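Local coordinates for protein glutathione s-transferase III (Zea mays, PDB 1AW9) that probably conjugates reduced glutathione to hydrophobic electrophiles, herbicides among them, as a phi-family glutathione transferase that helps maize detoxify these compounds, at residues Q138-L143 / A185-V190; E147-L150 / Y155-G158; A166-Y171 / K191-A196. All coordinates share one frame; numbering follows the deposited sequence.

Contact 1 of 3, residues Q138-L143 / A185-V190; sequences QLAKVL and AARPHV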
ATOM      1  N   GLN A 138       7.519   1.415  15.000  1.00 10.37           N
ATOM      2  CA  GLN A 138       7.319   2.842  15.166  1.00  8.79           C
ATOM      3  C   GLN A 138       6.932   3.166  16.614  1.00 10.32           C
ATOM      4  O   GLN A 138       7.428   4.132  17.179  1.00  9.36           O
ATOM      5  CB  GLN A 138       6.275   3.350  14.160  1.00  8.66           C
ATOM      6  CG  GLN A 138       6.847   3.412  12.756  1.00 10.42           C
ATOM      7  CD  GLN A 138       5.885   3.897  11.697  1.00 12.46           C
ATOM      8  OE1 GLN A 138       4.717   4.176  11.951  1.00 15.10           O
ATOM      9  NE2 GLN A 138       6.393   4.035  10.500  1.00 10.44           N
ATOM     10  N   LEU A 139       6.062   2.350  17.212  1.00  9.43           N
ATOM     11  CA  LEU A 139       5.634   2.531  18.608  1.00  9.54           C
ATOM     12  C   LEU A 139       6.833   2.285  19.490  1.00 11.53           C
ATOM     13  O   LEU A 139       7.029   3.025  20.430  1.00 14.52           O
ATOM     14  CB  LEU A 139       4.506   1.568  18.997  1.00  9.17           C
ATOM     15  CG  LEU A 139       3.808   1.848  20.345  1.00  8.95           C
ATOM     16  CD1 LEU A 139       3.311   3.319  20.451  1.00  6.99           C
ATOM     17  CD2 LEU A 139       2.688   0.880  20.573  1.00  6.65           C
ATOM     18  N   ALA A 140       7.651   1.275  19.191  1.00 12.17           N
ATOM     19  CA  ALA A 140       8.874   1.022  19.972  1.00 12.08           C
ATOM     20  C   ALA A 140       9.761   2.284  20.042  1.00 13.28           C
ATOM     21  O   ALA A 140      10.202   2.652  21.133  1.00 13.72           O
ATOM     22  CB  ALA A 140       9.692  -0.137  19.371  1.00 10.13           C
ATOM     23  N   LYS A 141      10.055   2.911  18.895  1.00 11.85           N
ATOM     24  CA  LYS A 141      10.869   4.131  18.884  1.00 12.90           C
ATOM     25  C   LYS A 141      10.199   5.231  19.709  1.00 13.22           C
ATOM     26  O   LYS A 141      10.864   6.009  20.395  1.00 13.67           O
ATOM     27  CB  LYS A 141      11.069   4.666  17.473  1.00 16.71           C
ATOM     28  CG  LYS A 141      11.446   3.650  16.460  1.00 26.38           C
ATOM     29  CD  LYS A 141      12.815   3.096  16.722  1.00 34.49           C
ATOM     30  CE  LYS A 141      13.025   1.808  15.935  1.00 39.55           C
ATOM     31  NZ  LYS A 141      12.149   0.697  16.457  1.00 40.98           N
ATOM     32  N   VAL A 142       8.886   5.347  19.566  1.00 12.44           N
ATOM     33  CA  VAL A 142       8.109   6.322  20.314  1.00 11.64           C
ATOM     34  C   VAL A 142       8.238   6.029  21.822  1.00 11.68           C
ATOM     35  O   VAL A 142       8.519   6.945  22.599  1.00 14.43           O
ATOM     36  CB  VAL A 142       6.603   6.338  19.846  1.00  8.72           C
ATOM     37  CG1 VAL A 142       5.695   7.113  20.836  1.00  5.84           C
ATOM     38  CG2 VAL A 142       6.515   6.989  18.509  1.00  7.17           C
ATOM     39  N   LEU A 143       8.090   4.769  22.233  1.00 12.60           N
ATOM     40  CA  LEU A 143       8.199   4.405  23.650  1.00 10.76           C
ATOM     41  C   LEU A 143       9.627   4.528  24.247  1.00 12.06           C
ATOM     42  O   LEU A 143       9.781   4.601  25.462  1.00 14.53           O
ATOM     43  CB  LEU A 143       7.554   3.048  23.923  1.00  9.02           C
ATOM     44  CG  LEU A 143       6.009   2.970  23.781  1.00  8.79           C
ATOM     45  CD1 LEU A 143       5.472   1.568  24.029  1.00  5.66           C
ATOM     46  CD2 LEU A 143       5.314   3.898  24.696  1.00  7.68           C
ATOM     47  N   ALA A 185       6.160  -3.510  28.667  1.00 17.79           N
ATOM     48  CA  ALA A 185       6.840  -4.229  29.723  1.00 19.40           C
ATOM     49  C   ALA A 185       8.362  -4.113  29.698  1.00 19.44           C
ATOM     50  O   ALA A 185       9.002  -3.948  30.727  1.00 22.43           O
ATOM     51  CB  ALA A 185       6.413  -5.692  29.711  1.00 18.26           C
ATOM     52  N   ALA A 186       8.931  -4.113  28.512  1.00 17.12           N
ATOM     53  CA  ALA A 186      10.359  -4.073  28.371  1.00 15.82           C
ATOM     54  C   ALA A 186      10.975  -2.739  28.671  1.00 16.06           C
ATOM     55  O   ALA A 186      12.191  -2.583  28.605  1.00 18.59           O
ATOM     56  CB  ALA A 186      10.718  -4.492  26.973  1.00 17.52           C
ATOM     57  N   ARG A 187      10.161  -1.740  28.929  1.00 16.19           N
ATOM     58  CA  ARG A 187      10.717  -0.431  29.212  1.00 15.23           C
ATOM     59  C   ARG A 187      10.331  -0.148  30.646  1.00 16.70           C
ATOM     60  O   ARG A 187       9.180   0.107  30.955  1.00 18.40           O
ATOM     61  CB  ARG A 187      10.165   0.597  28.221  1.00 15.79           C
ATOM     62  CG  ARG A 187      10.833   0.516  26.864  1.00 11.05           C
ATOM     63  CD  ARG A 187       9.979   1.051  25.729  1.00 11.47           C
ATOM     64  NE  ARG A 187      10.710   0.939  24.463  1.00 11.56           N
ATOM     65  CZ  ARG A 187      10.720  -0.146  23.682  1.00 13.76           C
ATOM     66  NH1 ARG A 187      10.012  -1.236  23.990  1.00 13.31           N
ATOM     67  NH2 ARG A 187      11.576  -0.203  22.672  1.00 13.84           N
ATOM     68  N   PRO A 188      11.309  -0.197  31.552  1.00 17.90           N
ATOM     69  CA  PRO A 188      11.177   0.022  32.995  1.00 16.84           C
ATOM     70  C   PRO A 188      10.288   1.140  33.454  1.00 12.72           C
ATOM     71  O   PRO A 188       9.399   0.919  34.251  1.00 16.48           O
ATOM     72  CB  PRO A 188      12.628   0.229  33.448  1.00 15.79           C
ATOM     73  CG  PRO A 188      13.369  -0.667  32.531  1.00 20.11           C
ATOM     74  CD  PRO A 188      12.731  -0.351  31.186  1.00 17.58           C
ATOM     75  N   HIS A 189      10.543   2.348  33.013  1.00 11.65           N
ATOM     76  CA  HIS A 189       9.705   3.455  33.464  1.00 15.05           C
ATOM     77  C   HIS A 189       8.366   3.514  32.813  1.00 17.04           C
ATOM     78  O   HIS A 189       7.400   3.990  33.426  1.00 18.40           O
ATOM     79  CB  HIS A 189      10.381   4.761  33.236  1.00 16.58           C
ATOM     80  CG  HIS A 189      11.763   4.747  33.725  1.00 19.39           C
ATOM     81  ND1 HIS A 189      12.076   5.079  35.021  1.00 23.26           N
ATOM     82  CD2 HIS A 189      12.900   4.325  33.146  1.00 20.29           C
ATOM     83  CE1 HIS A 189      13.362   4.854  35.214  1.00 23.18           C
ATOM     84  NE2 HIS A 189      13.887   4.396  34.094  1.00 22.47           N
ATOM     85  N   VAL A 190       8.295   3.090  31.550  1.00 17.61           N
ATOM     86  CA  VAL A 190       7.012   3.081  30.874  1.00 14.66           C
ATOM     87  C   VAL A 190       6.155   2.109  31.665  1.00 15.53           C
ATOM     88  O   VAL A 190       5.066   2.476  32.101  1.00 15.95           O
ATOM     89  CB  VAL A 190       7.132   2.669  29.402  1.00 16.14           C
ATOM     90  CG1 VAL A 190       5.744   2.672  28.730  1.00 15.60           C
ATOM     91  CG2 VAL A 190       8.047   3.661  28.689  1.00 15.81           C
TER
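Arg-187 reaches out from the N-cap position of helix 188-199 and lays its chain against Ala-140 and Leu-143 of helix 129-152. The chain runs extended from CG to NE, a shape that lets its methylene part work as an apolar arm: Arg-187 CD presses on Leu-143 CB at 3.6 Å and lies equally near Leu-143 O. Further out, the guanidinium passes beside the helix backbone, with Ala-140 CA about 4.0 Å above one face of the group and offset toward its rim. The methyl of Ala-140 is small enough to admit this, and Arg-187 NH2 stands 3.8 Å from Ala-140 CB. No hydrogen bond joins the two segments. The polar end is instead held by neighbours, NE in a salt bridge with Asp-144 and NH1 bonded to Leu-183 O. An alanine here would remove that whole arm, and is likely to leave Asp-144 without its charge partner and Leu-183 O without this donor, and to cost Leu-143 CB its contact with CD.

Deeper in, Leu-143 and Val-190 are buried. Val-190 CG2 touches Leu-143 O at 3.8 Å, while Val-190 CG1 meets Leu-143 CD2 at 4.2 Å. Branched aliphatic residues suit this place, since Leu-183 and Val-184 of helix 182-185 pack on Leu-143 and Val-190 respectively. The outer side is looser: Ala-140 and Arg-187 are only partly buried, and Lys-141 is exposed, its CB directed away from 185-190. Lys-141 NZ, bonded to Glu-137 O, stays 6.3 Å from Arg-187 NH2, so the two like charges do not meet. Packing of this kind, an aliphatic pair between two helices with an N-cap arginine along its more exposed side, helps build the all-helical C-terminal domain of the glutathione transferase fold.

Contact 2 of 3, residues E147-L150 / Y155-G158; sequences EAHL and YLAG. With CD (cadmium ion), chain B.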
ATOM      1  N   GLU A 147      10.327   6.469  27.624  1.00 14.63           N
ATOM      2  CA  GLU A 147      11.185   5.871  28.629  1.00 14.87           C
ATOM      3  C   GLU A 147      12.206   6.866  29.182  1.00 15.62           C
ATOM      4  O   GLU A 147      12.375   6.991  30.392  1.00 14.62           O
ATOM      5  CB  GLU A 147      11.872   4.650  28.027  1.00 14.38           C
ATOM      6  CG  GLU A 147      12.975   4.104  28.853  1.00 15.29           C
ATOM      7  CD  GLU A 147      12.521   3.404  30.118  1.00 17.84           C
ATOM      8  OE1 GLU A 147      11.316   3.219  30.365  1.00 20.53           O
ATOM      9  OE2 GLU A 147      13.401   2.993  30.880  1.00 21.58           O
ATOM     10  N   ALA A 148      12.897   7.568  28.298  1.00 14.76           N
ATOM     11  CA  ALA A 148      13.875   8.542  28.731  1.00 15.28           C
ATOM     12  C   ALA A 148      13.182   9.696  29.471  1.00 17.95           C
ATOM     13  O   ALA A 148      13.682  10.201  30.474  1.00 20.28           O
ATOM     14  CB  ALA A 148      14.620   9.051  27.558  1.00 12.96           C
ATOM     15  N   HIS A 149      12.005  10.087  29.004  1.00 17.46           N
ATOM     16  CA  HIS A 149      11.268  11.164  29.646  1.00 16.71           C
ATOM     17  C   HIS A 149      10.759  10.767  31.025  1.00 16.58           C
ATOM     18  O   HIS A 149      10.768  11.563  31.957  1.00 18.87           O
ATOM     19  CB  HIS A 149      10.079  11.555  28.775  1.00 16.17           C
ATOM     20  CG  HIS A 149       9.172  12.583  29.388  1.00 15.07           C
ATOM     21  ND1 HIS A 149       9.499  13.921  29.472  1.00 16.39           N
ATOM     22  CD2 HIS A 149       7.923  12.472  29.903  1.00 14.95           C
ATOM     23  CE1 HIS A 149       8.492  14.589  30.009  1.00 16.45           C
ATOM     24  NE2 HIS A 149       7.527  13.730  30.278  1.00 15.02           N
ATOM     25  N   LEU A 150      10.193   9.577  31.110  1.00 17.81           N
ATOM     26  CA  LEU A 150       9.631   9.070  32.343  1.00 18.74           C
ATOM     27  C   LEU A 150      10.697   8.682  33.372  1.00 20.82           C
ATOM     28  O   LEU A 150      10.388   8.465  34.551  1.00 23.40           O
ATOM     29  CB  LEU A 150       8.632   7.927  32.058  1.00 15.25           C
ATOM     30  CG  LEU A 150       7.308   8.391  31.411  1.00 17.20           C
ATOM     31  CD1 LEU A 150       6.554   7.228  30.842  1.00 15.02           C
ATOM     32  CD2 LEU A 150       6.415   9.162  32.426  1.00 15.83           C
ATOM     33  N   TYR A 155       5.206  11.550  35.974  1.00 22.59           N
ATOM     34  CA  TYR A 155       4.161  11.436  34.976  1.00 20.82           C
ATOM     35  C   TYR A 155       4.597  12.293  33.828  1.00 19.85           C
ATOM     36  O   TYR A 155       5.582  13.023  33.937  1.00 18.83           O
ATOM     37  CB  TYR A 155       2.826  11.914  35.515  1.00 22.56           C
ATOM     38  CG  TYR A 155       2.261  10.979  36.540  1.00 23.42           C
ATOM     39  CD1 TYR A 155       1.478   9.886  36.170  1.00 24.63           C
ATOM     40  CD2 TYR A 155       2.534  11.171  37.881  1.00 26.74           C
ATOM     41  CE1 TYR A 155       0.984   9.001  37.122  1.00 28.02           C
ATOM     42  CE2 TYR A 155       2.057  10.303  38.838  1.00 27.16           C
ATOM     43  CZ  TYR A 155       1.288   9.225  38.464  1.00 29.72           C
ATOM     44  OH  TYR A 155       0.846   8.379  39.458  1.00 33.27           O
ATOM     45  N   LEU A 156       3.853  12.217  32.726  1.00 21.49           N
ATOM     46  CA  LEU A 156       4.158  12.971  31.498  1.00 20.32           C
ATOM     47  C   LEU A 156       4.423  14.456  31.717  1.00 21.02           C
ATOM     48  O   LEU A 156       5.462  14.959  31.295  1.00 22.04           O
ATOM     49  CB  LEU A 156       3.079  12.743  30.387  1.00 16.54           C
ATOM     50  CG  LEU A 156       3.006  11.292  29.864  1.00 14.91           C
ATOM     51  CD1 LEU A 156       2.030  11.151  28.751  1.00 10.99           C
ATOM     52  CD2 LEU A 156       4.397  10.778  29.442  1.00 11.64           C
ATOM     53  N   ALA A 157       3.508  15.144  32.396  1.00 23.99           N
ATOM     54  CA  ALA A 157       3.649  16.580  32.627  1.00 27.09           C
ATOM     55  C   ALA A 157       4.406  16.977  33.911  1.00 28.63           C
ATOM     56  O   ALA A 157       4.561  18.171  34.196  1.00 29.96           O
ATOM     57  CB  ALA A 157       2.272  17.225  32.593  1.00 24.34           C
ATOM     58  N   GLY A 158       4.832  15.988  34.694  1.00 29.13           N
ATOM     59  CA  GLY A 158       5.536  16.289  35.921  1.00 29.78           C
ATOM     60  C   GLY A 158       5.245  15.338  37.061  1.00 31.24           C
ATOM     61  O   GLY A 158       5.105  14.139  36.864  1.00 30.39           O
TER
HETATM   62 CD    CD B 219      11.094  15.365  28.500  1.00 34.66          CD
HETATM   63  O   HOH W   1      12.671  14.491  28.271  1.00 25.21           O
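His-149 sets its imidazole against Leu-156 because CG stands anti to the backbone N (chi1 175°), which swings the ring off helix 129-152 toward the loop that follows it. Leu-156 has CG anti to its carbonyl carbon (chi1 -65°), which leaves CD2 facing the helix, and the two side chains cross at about a right angle. The ring meets the loop edge-on: NE2 donates to Leu-156 O over 2.6 Å, with an N-H...O angle of 156°. The donor lies in the carbonyl plane, on a lone pair, and the acceptor lies in the plane of the ring. Next to this bond Leu-156 CD2 touches both His-149 CD2 and Leu-150 CD2, each at 3.9 Å, two leucine methyls meeting beside the polar bond.

Tyr-155 to Gly-158 form a type I turn, closed by Gly-158 N to Tyr-155 O at 3.2 Å. Glycine suits the last position, where a side chain would strike the preceding carbonyl oxygen. Leu-156 N is bonded to Asp-165 OD2, and Trp-98 stacks on the His-149 ring.

Histidine can do two things here: NE2-H bonds the loop while ND1, the other ring nitrogen, binds a cadmium ion in this crystal structure at 2.4 Å. The metal probably draws charge from the ring and strengthens NE2-H as a donor.

Contact 3 of 3, residues A166-Y171 / K191-A196; sequences ANHASY and KAWWEA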
ATOM      1  N   ALA A 166      -3.991  10.297  31.309  1.00 16.79           N
ATOM      2  CA  ALA A 166      -5.288   9.659  31.240  1.00 15.94           C
ATOM      3  C   ALA A 166      -5.693   9.301  29.802  1.00 17.55           C
ATOM      4  O   ALA A 166      -6.339   8.266  29.569  1.00 15.58           O
ATOM      5  CB  ALA A 166      -6.353  10.570  31.915  1.00 16.17           C
ATOM      6  N   ASN A 167      -5.290  10.154  28.852  1.00 16.42           N
ATOM      7  CA  ASN A 167      -5.600   9.955  27.434  1.00 16.56           C
ATOM      8  C   ASN A 167      -4.924   8.710  26.862  1.00 16.58           C
ATOM      9  O   ASN A 167      -5.352   8.178  25.837  1.00 17.14           O
ATOM     10  CB  ASN A 167      -5.237  11.205  26.621  1.00 14.95           C
ATOM     11  CG  ASN A 167      -6.369  12.242  26.598  1.00 16.98           C
ATOM     12  OD1 ASN A 167      -7.483  11.977  27.060  1.00 18.80           O
ATOM     13  ND2 ASN A 167      -6.110  13.386  26.010  1.00 15.75           N
ATOM     14  N   HIS A 168      -3.918   8.204  27.575  1.00 14.86           N
ATOM     15  CA  HIS A 168      -3.191   7.022  27.155  1.00 11.64           C
ATOM     16  C   HIS A 168      -3.772   5.768  27.696  1.00 12.29           C
ATOM     17  O   HIS A 168      -3.595   4.726  27.104  1.00 14.71           O
ATOM     18  CB  HIS A 168      -1.773   7.050  27.679  1.00 11.14           C
ATOM     19  CG  HIS A 168      -0.873   7.985  26.943  1.00  8.39           C
ATOM     20  ND1 HIS A 168      -0.799   9.321  27.230  1.00  8.45           N
ATOM     21  CD2 HIS A 168       0.032   7.749  25.973  1.00  7.24           C
ATOM     22  CE1 HIS A 168       0.122   9.875  26.474  1.00  7.32           C
ATOM     23  NE2 HIS A 168       0.651   8.939  25.693  1.00  9.45           N
ATOM     24  N   ALA A 169      -4.451   5.839  28.831  1.00 13.66           N
ATOM     25  CA  ALA A 169      -4.927   4.636  29.492  1.00 13.12           C
ATOM     26  C   ALA A 169      -5.668   3.524  28.756  1.00 15.55           C
ATOM     27  O   ALA A 169      -5.332   2.344  28.954  1.00 16.26           O
ATOM     28  CB  ALA A 169      -5.644   4.999  30.759  1.00 14.58           C
ATOM     29  N   SER A 170      -6.676   3.858  27.936  1.00 17.49           N
ATOM     30  CA  SER A 170      -7.441   2.828  27.235  1.00 14.53           C
ATOM     31  C   SER A 170      -6.599   2.075  26.244  1.00 14.78           C
ATOM     32  O   SER A 170      -6.696   0.859  26.166  1.00 15.86           O
ATOM     33  CB  SER A 170      -8.705   3.367  26.581  1.00 12.38           C
ATOM     34  OG  SER A 170      -8.427   4.265  25.554  1.00 14.09           O
ATOM     35  N   TYR A 171      -5.743   2.775  25.509  1.00 15.04           N
ATOM     36  CA  TYR A 171      -4.894   2.097  24.559  1.00 13.21           C
ATOM     37  C   TYR A 171      -3.766   1.304  25.199  1.00 14.34           C
ATOM     38  O   TYR A 171      -3.406   0.251  24.677  1.00 15.77           O
ATOM     39  CB  TYR A 171      -4.447   3.019  23.444  1.00 15.31           C
ATOM     40  CG  TYR A 171      -5.446   2.998  22.291  1.00 18.44           C
ATOM     41  CD1 TYR A 171      -5.378   2.013  21.302  1.00 18.35           C
ATOM     42  CD2 TYR A 171      -6.475   3.947  22.199  1.00 21.77           C
ATOM     43  CE1 TYR A 171      -6.293   1.975  20.260  1.00 19.40           C
ATOM     44  CE2 TYR A 171      -7.406   3.912  21.143  1.00 21.76           C
ATOM     45  CZ  TYR A 171      -7.296   2.921  20.186  1.00 21.07           C
ATOM     46  OH  TYR A 171      -8.180   2.886  19.124  1.00 27.99           O
ATOM     47  N   LYS A 191       6.706   0.927  31.960  1.00 15.92           N
ATOM     48  CA  LYS A 191       6.019  -0.115  32.730  1.00 17.66           C
ATOM     49  C   LYS A 191       5.542   0.364  34.120  1.00 18.45           C
ATOM     50  O   LYS A 191       4.370   0.184  34.482  1.00 19.21           O
ATOM     51  CB  LYS A 191       6.936  -1.325  32.864  1.00 21.26           C
ATOM     52  CG  LYS A 191       6.290  -2.515  33.496  1.00 23.17           C
ATOM     53  CD  LYS A 191       7.284  -3.636  33.475  1.00 29.55           C
ATOM     54  CE  LYS A 191       6.888  -4.768  34.395  1.00 32.54           C
ATOM     55  NZ  LYS A 191       7.083  -4.375  35.831  1.00 39.88           N
ATOM     56  N   ALA A 192       6.437   0.979  34.894  1.00 18.31           N
ATOM     57  CA  ALA A 192       6.077   1.513  36.211  1.00 17.53           C
ATOM     58  C   ALA A 192       4.940   2.538  36.047  1.00 18.40           C
ATOM     59  O   ALA A 192       3.907   2.467  36.717  1.00 19.81           O
ATOM     60  CB  ALA A 192       7.280   2.180  36.815  1.00 17.64           C
ATOM     61  N   TRP A 193       5.138   3.475  35.124  1.00 18.63           N
ATOM     62  CA  TRP A 193       4.164   4.519  34.827  1.00 17.25           C
ATOM     63  C   TRP A 193       2.805   3.929  34.506  1.00 17.88           C
ATOM     64  O   TRP A 193       1.789   4.401  34.996  1.00 18.96           O
ATOM     65  CB  TRP A 193       4.673   5.365  33.671  1.00 15.27           C
ATOM     66  CG  TRP A 193       3.671   6.293  33.054  1.00 18.13           C
ATOM     67  CD1 TRP A 193       3.156   7.427  33.605  1.00 19.21           C
ATOM     68  CD2 TRP A 193       3.173   6.240  31.705  1.00 19.37           C
ATOM     69  NE1 TRP A 193       2.387   8.101  32.682  1.00 18.14           N
ATOM     70  CE2 TRP A 193       2.386   7.396  31.502  1.00 19.95           C
ATOM     71  CE3 TRP A 193       3.331   5.335  30.639  1.00 18.34           C
ATOM     72  CZ2 TRP A 193       1.758   7.676  30.269  1.00 19.98           C
ATOM     73  CZ3 TRP A 193       2.701   5.617  29.406  1.00 21.07           C
ATOM     74  CH2 TRP A 193       1.926   6.778  29.242  1.00 17.57           C
ATOM     75  N   TRP A 194       2.785   2.882  33.692  1.00 19.41           N
ATOM     76  CA  TRP A 194       1.547   2.190  33.304  1.00 17.89           C
ATOM     77  C   TRP A 194       0.942   1.483  34.505  1.00 19.26           C
ATOM     78  O   TRP A 194      -0.263   1.494  34.697  1.00 19.32           O
ATOM     79  CB  TRP A 194       1.844   1.151  32.207  1.00 16.76           C
ATOM     80  CG  TRP A 194       0.782   0.134  32.008  1.00 16.05           C
ATOM     81  CD1 TRP A 194       0.946  -1.218  31.979  1.00 16.93           C
ATOM     82  CD2 TRP A 194      -0.626   0.377  31.813  1.00 18.37           C
ATOM     83  NE1 TRP A 194      -0.273  -1.842  31.783  1.00 15.84           N
ATOM     84  CE2 TRP A 194      -1.250  -0.890  31.674  1.00 17.86           C
ATOM     85  CE3 TRP A 194      -1.416   1.538  31.751  1.00 20.52           C
ATOM     86  CZ2 TRP A 194      -2.642  -1.030  31.480  1.00 19.79           C
ATOM     87  CZ3 TRP A 194      -2.815   1.396  31.561  1.00 21.15           C
ATOM     88  CH2 TRP A 194      -3.403   0.116  31.427  1.00 19.11           C
ATOM     89  N   GLU A 195       1.772   0.838  35.308  1.00 20.21           N
ATOM     90  CA  GLU A 195       1.248   0.155  36.457  1.00 22.14           C
ATOM     91  C   GLU A 195       0.681   1.115  37.454  1.00 22.41           C
ATOM     92  O   GLU A 195      -0.301   0.795  38.129  1.00 23.63           O
ATOM     93  CB  GLU A 195       2.292  -0.733  37.045  1.00 24.76           C
ATOM     94  CG  GLU A 195       2.372  -1.937  36.190  1.00 33.92           C
ATOM     95  CD  GLU A 195       3.503  -2.835  36.556  1.00 39.17           C
ATOM     96  OE1 GLU A 195       4.485  -2.358  37.178  1.00 42.98           O
ATOM     97  OE2 GLU A 195       3.411  -4.030  36.190  1.00 45.43           O
ATOM     98  N   ALA A 196       1.250   2.312  37.514  1.00 21.70           N
ATOM     99  CA  ALA A 196       0.704   3.322  38.401  1.00 23.37           C
ATOM    100  C   ALA A 196      -0.693   3.723  37.909  1.00 26.50           C
ATOM    101  O   ALA A 196      -1.606   3.911  38.716  1.00 28.42           O
ATOM    102  CB  ALA A 196       1.595   4.528  38.435  1.00 18.70           C
TER
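Ala-169 and Trp-194 bring the two backbones nearest, their CA atoms 7.9 Å apart, where segment 166-171 faces helix 188-199 inside the helical C-terminal domain of the glutathione transferase fold. The main side-chain contact is a T-shaped (edge-to-face) pair. Trp-193 turns the edge of its six-membered ring to the face of His-168, the centroids 5.3 Å apart and the planes at 75°. One corner does the touching: Trp-193 CH2 lies 3.8 Å from His-168 CG, over the ring but offset toward its rim.

Neither aromatic is loose. His-168 is fixed in rotation by bonds at both nitrogens, NE2 to Tyr-146 OH and ND1 to Ala-164 O, while Trp-193 NE1 is bonded to Asp-165 OD2. Here His-168 offers a face and Trp-193 an edge, and the polar atoms of both are bonded in a buried place.

Trp-194 reaches across to the other segment, its CG anti to the backbone N (chi1 163°). Alanine suits the place it meets, because so small a side chain probably lets the indole approach the backbone: Trp-194 CZ3 comes to 3.7 Å from Ala-169 O.

How the contacts relate
Helix 129-152 supplies the first segment of contacts 1 and 2 in turn. Contact 2 closes a short loop at once, with 155-158 folding back on the helix end. Next, 166-171 opens contact 3; the chain then runs on to 185-190, which closes contact 1, and to 191-196, which closes contact 3. Contact 2 is therefore nested inside contact 1, contacts 1 and 3 cross, and contacts 2 and 3 lie in series. Helix 188-199 is shared by contacts 1 and 3. Glu-147, in the helix segment of contact 2, accepts the backbone N-H groups of His-189 and Val-190, while Leu-150 and Leu-156 pack on Trp-193, joining all three within one helical domain.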